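Local coordinates for protein SOXX (PDB 2C1D) that carries a covalently bound heme c and probably transfers electrons, as a cytochrome subunit paired with SoxA in an enzyme that initiates sulfur oxidation, at residues G39-P51 with F55-G67. Sequence-based numbering, arbitrary orientation.
Sequences GNCVACHQIGALP and FPGTIAPPLDGAG. With HEC (heme c), chain O.
Cys44, His45 and Gln46 pack against Gly57 to Leu63 in a loop-on-loop contact on the histidine side of a cytochrome c fold, where the CXXCH heme-binding motif meets the chain that follows it. Cys41 and Cys44 are joined covalently to the heme, and His45 NE2 binds the iron at 2.3 Å, with Met91 as the other axial ligand. Pro61 O lies over one face of the His45 ring, with heme C1C over the other, offset toward the rim, and the Leu63 side chain crosses the imidazole at about a right angle, its CD2 3.6 Å from heme CHB. Backbone bonds from Gly57 N to Val42 O, Ala60 N to Cys44 O and Leu63 N to Gln46 O tie the loops together. A water spans Gln46 N, Gly57 O and Ala60 O. Farther from the heme, with CG beside its own backbone N (chi1 -51°), Asp64 turns its carboxylate to the Ile47-Leu50 turn. Asp64 OD1 takes Gly48 N on its syn lone pair at 2.7 Å, while Asp64 OD2 meets Ala49 N at 2.8 Å. With an alanine here, the Gly48 and Ala49 amides would probably be left without their acceptors. Ala49 N sits nearly in line with the Asp64 CG-OD2 bond.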
ATOM      1  N   GLY B  39       8.357  -9.839  16.907  1.00 25.92           N
ATOM      2  CA  GLY B  39       8.913  -8.489  16.960  1.00 25.74           C
ATOM      3  C   GLY B  39       9.063  -7.858  15.596  1.00 25.47           C
ATOM      4  O   GLY B  39       8.804  -6.666  15.418  1.00 24.92           O
ATOM      5  N   ASN B  40       9.496  -8.674  14.630  1.00 25.32           N
ATOM      6  CA  ASN B  40       9.692  -8.237  13.250  1.00 24.93           C
ATOM      7  C   ASN B  40      10.551  -6.969  13.182  1.00 24.74           C
ATOM      8  O   ASN B  40      10.365  -6.127  12.301  1.00 25.01           O
ATOM      9  CB  ASN B  40       8.329  -8.039  12.575  1.00 24.93           C
ATOM     10  CG  ASN B  40       8.415  -8.011  11.052  1.00 25.19           C
ATOM     11  OD1 ASN B  40       9.297  -8.622  10.445  1.00 25.84           O
ATOM     12  ND2 ASN B  40       7.478  -7.313  10.431  1.00 25.39           N
ATOM     13  N   CYS B  41      11.481  -6.852  14.131  1.00 24.48           N
ATOM     14  CA  CYS B  41      12.306  -5.654  14.309  1.00 25.04           C
ATOM     15  C   CYS B  41      13.169  -5.382  13.069  1.00 24.69           C
ATOM     16  O   CYS B  41      13.387  -4.244  12.693  1.00 24.33           O
ATOM     17  CB  CYS B  41      13.235  -5.854  15.492  1.00 25.00           C
ATOM     18  SG  CYS B  41      12.422  -6.361  17.041  1.00 26.64           S
ATOM     19  N   VAL B  42      13.646  -6.460  12.464  1.00 25.85           N
ATOM     20  CA  VAL B  42      14.493  -6.401  11.290  1.00 26.62           C
ATOM     21  C   VAL B  42      13.780  -5.931  10.026  1.00 26.72           C
ATOM     22  O   VAL B  42      14.456  -5.674   9.027  1.00 26.74           O
ATOM     23  CB  VAL B  42      15.226  -7.747  11.012  1.00 27.26           C
ATOM     24  CG1 VAL B  42      16.223  -8.072  12.133  1.00 28.77           C
ATOM     25  CG2 VAL B  42      14.260  -8.885  10.826  1.00 29.44           C
ATOM     26  N   ALA B  43      12.453  -5.766  10.053  1.00 26.21           N
ATOM     27  CA  ALA B  43      11.759  -5.152   8.920  1.00 26.54           C
ATOM     28  C   ALA B  43      12.182  -3.704   8.793  1.00 26.94           C
ATOM     29  O   ALA B  43      12.259  -3.188   7.690  1.00 26.39           O
ATOM     30  CB  ALA B  43      10.230  -5.235   9.036  1.00 26.74           C
ATOM     31  N   CYS B  44      12.466  -3.056   9.927  1.00 27.02           N
ATOM     32  CA  CYS B  44      12.855  -1.646   9.947  1.00 26.85           C
ATOM     33  C   CYS B  44      14.316  -1.369  10.318  1.00 27.83           C
ATOM     34  O   CYS B  44      14.872  -0.377   9.833  1.00 27.97           O
ATOM     35  CB  CYS B  44      11.943  -0.888  10.902  1.00 26.75           C
ATOM     36  SG  CYS B  44      10.232  -0.904  10.348  1.00 27.05           S
ATOM     37  N   HIS B  45      14.919  -2.227  11.155  1.00 28.39           N
ATOM     38  CA  HIS B  45      16.291  -2.069  11.677  1.00 29.75           C
ATOM     39  C   HIS B  45      17.250  -3.149  11.217  1.00 29.51           C
ATOM     40  O   HIS B  45      16.938  -4.338  11.260  1.00 28.25           O
ATOM     41  CB  HIS B  45      16.343  -2.172  13.217  1.00 30.83           C
ATOM     42  CG  HIS B  45      15.543  -1.143  13.954  1.00 35.65           C
ATOM     43  ND1 HIS B  45      15.007  -0.034  13.355  1.00 45.98           N
ATOM     44  CD2 HIS B  45      15.183  -1.066  15.253  1.00 43.01           C
ATOM     45  CE1 HIS B  45      14.350   0.675  14.255  1.00 44.76           C
ATOM     46  NE2 HIS B  45      14.422   0.061  15.408  1.00 40.30           N
ATOM     47  N   GLN B  46      18.461  -2.741  10.861  1.00 29.71           N
ATOM     48  CA  GLN B  46      19.557  -3.679  10.687  1.00 30.48           C
ATOM     49  C   GLN B  46      20.073  -4.078  12.070  1.00 30.68           C
ATOM     50  O   GLN B  46      19.974  -3.312  13.009  1.00 29.82           O
ATOM     51  CB  GLN B  46      20.712  -3.030   9.915  1.00 31.08           C
ATOM     52  CG  GLN B  46      20.538  -2.977   8.406  1.00 32.49           C
ATOM     53  CD  GLN B  46      21.510  -1.987   7.727  1.00 36.29           C
ATOM     54  OE1 GLN B  46      22.386  -1.411   8.392  1.00 38.53           O
ATOM     55  NE2 GLN B  46      21.349  -1.787   6.407  1.00 33.97           N
ATOM     56  N   ILE B  47      20.594  -5.288  12.177  1.00 31.20           N
ATOM     57  CA  ILE B  47      21.277  -5.748  13.373  1.00 31.86           C
ATOM     58  C   ILE B  47      22.569  -6.409  12.926  1.00 32.10           C
ATOM     59  O   ILE B  47      22.589  -7.574  12.510  1.00 31.54           O
ATOM     60  CB  ILE B  47      20.408  -6.734  14.188  1.00 31.74           C
ATOM     61  CG1 ILE B  47      18.995  -6.188  14.412  1.00 32.60           C
ATOM     62  CG2 ILE B  47      21.085  -7.024  15.523  1.00 33.68           C
ATOM     63  CD1 ILE B  47      18.089  -7.131  15.169  1.00 32.20           C
ATOM     64  N   GLY B  48      23.650  -5.642  12.953  1.00 32.76           N
ATOM     65  CA  GLY B  48      24.951  -6.142  12.525  1.00 33.58           C
ATOM     66  C   GLY B  48      25.430  -7.370  13.277  1.00 34.16           C
ATOM     67  O   GLY B  48      26.063  -8.251  12.698  1.00 35.04           O
ATOM     68  N   ALA B  49      25.086  -7.454  14.554  1.00 35.05           N
ATOM     69  CA  ALA B  49      25.420  -8.615  15.371  1.00 36.14           C
ATOM     70  C   ALA B  49      24.742  -9.895  14.899  1.00 36.73           C
ATOM     71  O   ALA B  49      25.121 -10.978  15.313  1.00 36.95           O
ATOM     72  CB  ALA B  49      25.071  -8.353  16.822  1.00 36.28           C
ATOM     73  N   LEU B  50      23.722  -9.792  14.052  1.00 37.19           N
ATOM     74  CA  LEU B  50      23.071 -10.988  13.514  1.00 37.67           C
ATOM     75  C   LEU B  50      23.247 -11.009  11.985  1.00 37.57           C
ATOM     76  O   LEU B  50      22.321 -10.629  11.256  1.00 38.49           O
ATOM     77  CB  LEU B  50      21.584 -10.967  13.879  1.00 38.06           C
ATOM     78  CG  LEU B  50      21.012 -11.471  15.222  1.00 39.88           C
ATOM     79  CD1 LEU B  50      22.029 -11.828  16.255  1.00 40.86           C
ATOM     80  CD2 LEU B  50      20.017 -10.470  15.783  1.00 40.87           C
ATOM     81  N   PRO B  51      24.405 -11.449  11.490  1.00 37.31           N
ATOM     82  CA  PRO B  51      24.717 -11.378  10.048  1.00 37.48           C
ATOM     83  C   PRO B  51      23.917 -12.328   9.140  1.00 37.08           C
ATOM     84  O   PRO B  51      23.882 -12.162   7.909  1.00 36.50           O
ATOM     85  CB  PRO B  51      26.221 -11.734   9.995  1.00 37.64           C
ATOM     86  CG  PRO B  51      26.444 -12.587  11.181  1.00 38.02           C
ATOM     87  CD  PRO B  51      25.518 -12.044  12.252  1.00 38.03           C
ATOM     88  N   PHE B  55      17.660  -9.502   4.298  1.00 31.96           N
ATOM     89  CA  PHE B  55      16.819  -8.354   3.983  1.00 31.49           C
ATOM     90  C   PHE B  55      16.422  -7.460   5.159  1.00 30.41           C
ATOM     91  O   PHE B  55      15.261  -7.101   5.308  1.00 29.85           O
ATOM     92  CB  PHE B  55      15.605  -8.802   3.176  1.00 31.58           C
ATOM     93  CG  PHE B  55      15.972  -9.557   1.922  1.00 33.36           C
ATOM     94  CD1 PHE B  55      15.702 -10.910   1.803  1.00 36.08           C
ATOM     95  CD2 PHE B  55      16.585  -8.908   0.865  1.00 35.53           C
ATOM     96  CE1 PHE B  55      16.058 -11.609   0.638  1.00 37.99           C
ATOM     97  CE2 PHE B  55      16.938  -9.592  -0.301  1.00 37.15           C
ATOM     98  CZ  PHE B  55      16.672 -10.945  -0.407  1.00 37.78           C
ATOM     99  N   PRO B  56      17.400  -7.026   5.949  1.00 30.23           N
ATOM    100  CA  PRO B  56      17.130  -6.053   7.026  1.00 29.42           C
ATOM    101  C   PRO B  56      16.713  -4.722   6.432  1.00 28.74           C
ATOM    102  O   PRO B  56      17.223  -4.341   5.383  1.00 28.04           O
ATOM    103  CB  PRO B  56      18.470  -5.921   7.730  1.00 29.80           C
ATOM    104  CG  PRO B  56      19.474  -6.291   6.665  1.00 30.20           C
ATOM    105  CD  PRO B  56      18.834  -7.375   5.866  1.00 29.82           C
ATOM    106  N   GLY B  57      15.800  -4.019   7.090  1.00 27.50           N
ATOM    107  CA  GLY B  57      15.282  -2.775   6.567  1.00 27.89           C
ATOM    108  C   GLY B  57      16.227  -1.614   6.802  1.00 27.68           C
ATOM    109  O   GLY B  57      17.235  -1.765   7.498  1.00 27.57           O
ATOM    110  N   THR B  58      15.878  -0.466   6.235  1.00 27.87           N
ATOM    111  CA  THR B  58      16.646   0.770   6.376  1.00 28.86           C
ATOM    112  C   THR B  58      15.746   1.901   6.800  1.00 29.59           C
ATOM    113  O   THR B  58      16.055   3.071   6.552  1.00 30.78           O
ATOM    114  CB  THR B  58      17.349   1.156   5.050  1.00 29.04           C
ATOM    115  OG1 THR B  58      16.402   1.166   3.966  1.00 28.27           O
ATOM    116  CG2 THR B  58      18.377   0.112   4.657  1.00 30.09           C
ATOM    117  N   ILE B  59      14.636   1.562   7.449  1.00 29.27           N
ATOM    118  CA  ILE B  59      13.696   2.558   7.955  1.00 29.16           C
ATOM    119  C   ILE B  59      14.336   3.361   9.106  1.00 30.23           C
ATOM    120  O   ILE B  59      14.162   4.581   9.217  1.00 29.69           O
ATOM    121  CB  ILE B  59      12.427   1.850   8.458  1.00 29.37           C
ATOM    122  CG1 ILE B  59      11.684   1.133   7.309  1.00 28.40           C
ATOM    123  CG2 ILE B  59      11.491   2.801   9.241  1.00 29.30           C
ATOM    124  CD1 ILE B  59      11.160   2.021   6.198  1.00 29.54           C
ATOM    125  N   ALA B  60      15.045   2.657   9.974  1.00 30.33           N
ATOM    126  CA  ALA B  60      15.661   3.299  11.121  1.00 31.21           C
ATOM    127  C   ALA B  60      17.073   2.801  11.291  1.00 31.55           C
ATOM    128  O   ALA B  60      17.424   1.753  10.768  1.00 31.50           O
ATOM    129  CB  ALA B  60      14.843   3.010  12.345  1.00 31.50           C
ATOM    130  N   PRO B  61      17.899   3.550  12.024  1.00 32.61           N
ATOM    131  CA  PRO B  61      19.294   3.148  12.254  1.00 32.94           C
ATOM    132  C   PRO B  61      19.455   1.742  12.871  1.00 33.22           C
ATOM    133  O   PRO B  61      18.535   1.233  13.546  1.00 33.75           O
ATOM    134  CB  PRO B  61      19.814   4.235  13.216  1.00 33.31           C
ATOM    135  CG  PRO B  61      18.976   5.439  12.910  1.00 32.99           C
ATOM    136  CD  PRO B  61      17.584   4.836  12.673  1.00 32.56           C
ATOM    137  N   PRO B  62      20.592   1.106  12.629  1.00 32.77           N
ATOM    138  CA  PRO B  62      20.856  -0.215  13.192  1.00 33.22           C
ATOM    139  C   PRO B  62      20.719  -0.238  14.706  1.00 33.24           C
ATOM    140  O   PRO B  62      20.852   0.802  15.361  1.00 33.17           O
ATOM    141  CB  PRO B  62      22.309  -0.498  12.766  1.00 33.54           C
ATOM    142  CG  PRO B  62      22.498   0.316  11.554  1.00 33.07           C
ATOM    143  CD  PRO B  62      21.716   1.569  11.787  1.00 33.26           C
ATOM    144  N   LEU B  63      20.443  -1.421  15.234  1.00 32.50           N
ATOM    145  CA  LEU B  63      20.239  -1.610  16.661  1.00 33.38           C
ATOM    146  C   LEU B  63      21.561  -1.830  17.390  1.00 33.63           C
ATOM    147  O   LEU B  63      21.604  -1.813  18.617  1.00 33.92           O
ATOM    148  CB  LEU B  63      19.298  -2.797  16.905  1.00 33.24           C
ATOM    149  CG  LEU B  63      17.839  -2.479  16.608  1.00 32.46           C
ATOM    150  CD1 LEU B  63      16.954  -3.702  16.918  1.00 32.95           C
ATOM    151  CD2 LEU B  63      17.429  -1.254  17.416  1.00 34.51           C
ATOM    152  N   ASP B  64      22.638  -2.032  16.648  1.00 34.59           N
ATOM    153  CA  ASP B  64      23.926  -2.240  17.293  1.00 35.09           C
ATOM    154  C   ASP B  64      24.229  -1.005  18.120  1.00 35.00           C
ATOM    155  O   ASP B  64      23.960   0.131  17.699  1.00 34.26           O
ATOM    156  CB  ASP B  64      25.002  -2.527  16.272  1.00 35.73           C
ATOM    157  CG  ASP B  64      24.594  -3.619  15.323  1.00 36.86           C
ATOM    158  OD1 ASP B  64      23.870  -3.297  14.352  1.00 38.89           O
ATOM    159  OD2 ASP B  64      24.914  -4.819  15.499  1.00 37.16           O
ATOM    160  N   GLY B  65      24.698  -1.243  19.340  1.00 35.88           N
ATOM    161  CA  GLY B  65      25.039  -0.163  20.251  1.00 35.79           C
ATOM    162  C   GLY B  65      23.874   0.375  21.065  1.00 35.65           C
ATOM    163  O   GLY B  65      24.072   1.274  21.868  1.00 35.49           O
ATOM    164  N   ALA B  66      22.658  -0.143  20.903  1.00 35.72           N
ATOM    165  CA  ALA B  66      21.545   0.384  21.711  1.00 36.25           C
ATOM    166  C   ALA B  66      21.749   0.061  23.205  1.00 36.33           C
ATOM    167  O   ALA B  66      21.225   0.747  24.065  1.00 36.23           O
ATOM    168  CB  ALA B  66      20.158  -0.132  21.207  1.00 36.56           C
ATOM    169  N   GLY B  67      22.520  -0.981  23.493  1.00 38.17           N
ATOM    170  CA  GLY B  67      22.889  -1.329  24.857  1.00 39.55           C
ATOM    171  C   GLY B  67      23.730  -0.251  25.543  1.00 40.81           C
ATOM    172  O   GLY B  67      23.740  -0.180  26.769  1.00 40.71           O
TER
HETATM  173 FE   HEC O1158      12.444   0.368  16.474  1.00 29.40          FE
HETATM  174  CHA HEC O1158      13.789   3.371  17.374  1.00 32.36           C
HETATM  175  CHB HEC O1158      14.147  -1.182  18.954  1.00 31.67           C
HETATM  176  CHC HEC O1158      10.863  -2.529  15.717  1.00 27.20           C
HETATM  177  CHD HEC O1158      11.009   1.823  13.677  1.00 28.39           C
HETATM  178  NA  HEC O1158      13.716   0.992  17.924  1.00 29.99           N
HETATM  179  C1A HEC O1158      14.181   2.264  18.081  1.00 31.40           C
HETATM  180  C2A HEC O1158      15.158   2.243  19.147  1.00 32.02           C
HETATM  181  C3A HEC O1158      15.268   0.975  19.593  1.00 31.84           C
HETATM  182  C4A HEC O1158      14.341   0.170  18.819  1.00 30.94           C
HETATM  183  CMA HEC O1158      16.160   0.390  20.703  1.00 31.53           C
HETATM  184  CAA HEC O1158      15.882   3.500  19.630  1.00 35.59           C
HETATM  185  CBA HEC O1158      16.849   4.033  18.581  1.00 35.74           C
HETATM  186  CGA HEC O1158      18.099   3.259  18.766  1.00 36.99           C
HETATM  187  O1A HEC O1158      18.724   3.454  19.830  1.00 39.42           O
HETATM  188  O2A HEC O1158      18.472   2.452  17.882  1.00 37.19           O
HETATM  189  NB  HEC O1158      12.515  -1.482  17.167  1.00 26.74           N
HETATM  190  C1B HEC O1158      13.231  -1.915  18.262  1.00 30.35           C
HETATM  191  C2B HEC O1158      12.838  -3.278  18.577  1.00 29.99           C
HETATM  192  C3B HEC O1158      11.937  -3.665  17.670  1.00 26.65           C
HETATM  193  C4B HEC O1158      11.712  -2.534  16.787  1.00 27.24           C
HETATM  194  CMB HEC O1158      13.454  -4.122  19.703  1.00 29.38           C
HETATM  195  CAB HEC O1158      11.231  -5.053  17.619  1.00 27.06           C
HETATM  196  CBB HEC O1158      10.630  -5.350  18.822  1.00 25.35           C
HETATM  197  NC  HEC O1158      11.159  -0.269  14.941  1.00 26.42           N
HETATM  198  C1C HEC O1158      10.630  -1.507  14.845  1.00 27.05           C
HETATM  199  C2C HEC O1158       9.856  -1.565  13.607  1.00 26.20           C
HETATM  200  C3C HEC O1158       9.771  -0.319  13.115  1.00 27.27           C
HETATM  201  C4C HEC O1158      10.692   0.497  13.903  1.00 27.24           C
HETATM  202  CMC HEC O1158       8.949  -2.741  13.209  1.00 27.60           C
HETATM  203  CAC HEC O1158       9.034   0.196  11.826  1.00 29.35           C
HETATM  204  CBC HEC O1158       7.721  -0.025  11.666  1.00 30.19           C
HETATM  205  ND  HEC O1158      12.379   2.309  15.657  1.00 30.08           N
HETATM  206  C1D HEC O1158      11.753   2.673  14.472  1.00 29.25           C
HETATM  207  C2D HEC O1158      12.004   4.075  14.226  1.00 32.10           C
HETATM  208  C3D HEC O1158      12.880   4.550  15.392  1.00 33.34           C
HETATM  209  C4D HEC O1158      13.063   3.383  16.211  1.00 32.08           C
HETATM  210  CMD HEC O1158      11.509   4.940  13.034  1.00 32.92           C
HETATM  211  CAD HEC O1158      13.484   5.959  15.658  1.00 34.24           C
HETATM  212  CBD HEC O1158      12.497   6.744  16.520  1.00 37.71           C
HETATM  213  CGD HEC O1158      12.101   8.059  15.880  1.00 40.98           C
HETATM  214  O1D HEC O1158      10.950   8.159  15.333  1.00 43.13           O
HETATM  215  O2D HEC O1158      12.964   8.988  15.934  1.00 42.64           O
HETATM  216  O   HOH W   1      18.678  -0.109   9.337  1.00 28.15           O
HETATM  217  O   HOH W   2      19.596  -3.371   4.470  1.00 28.79           O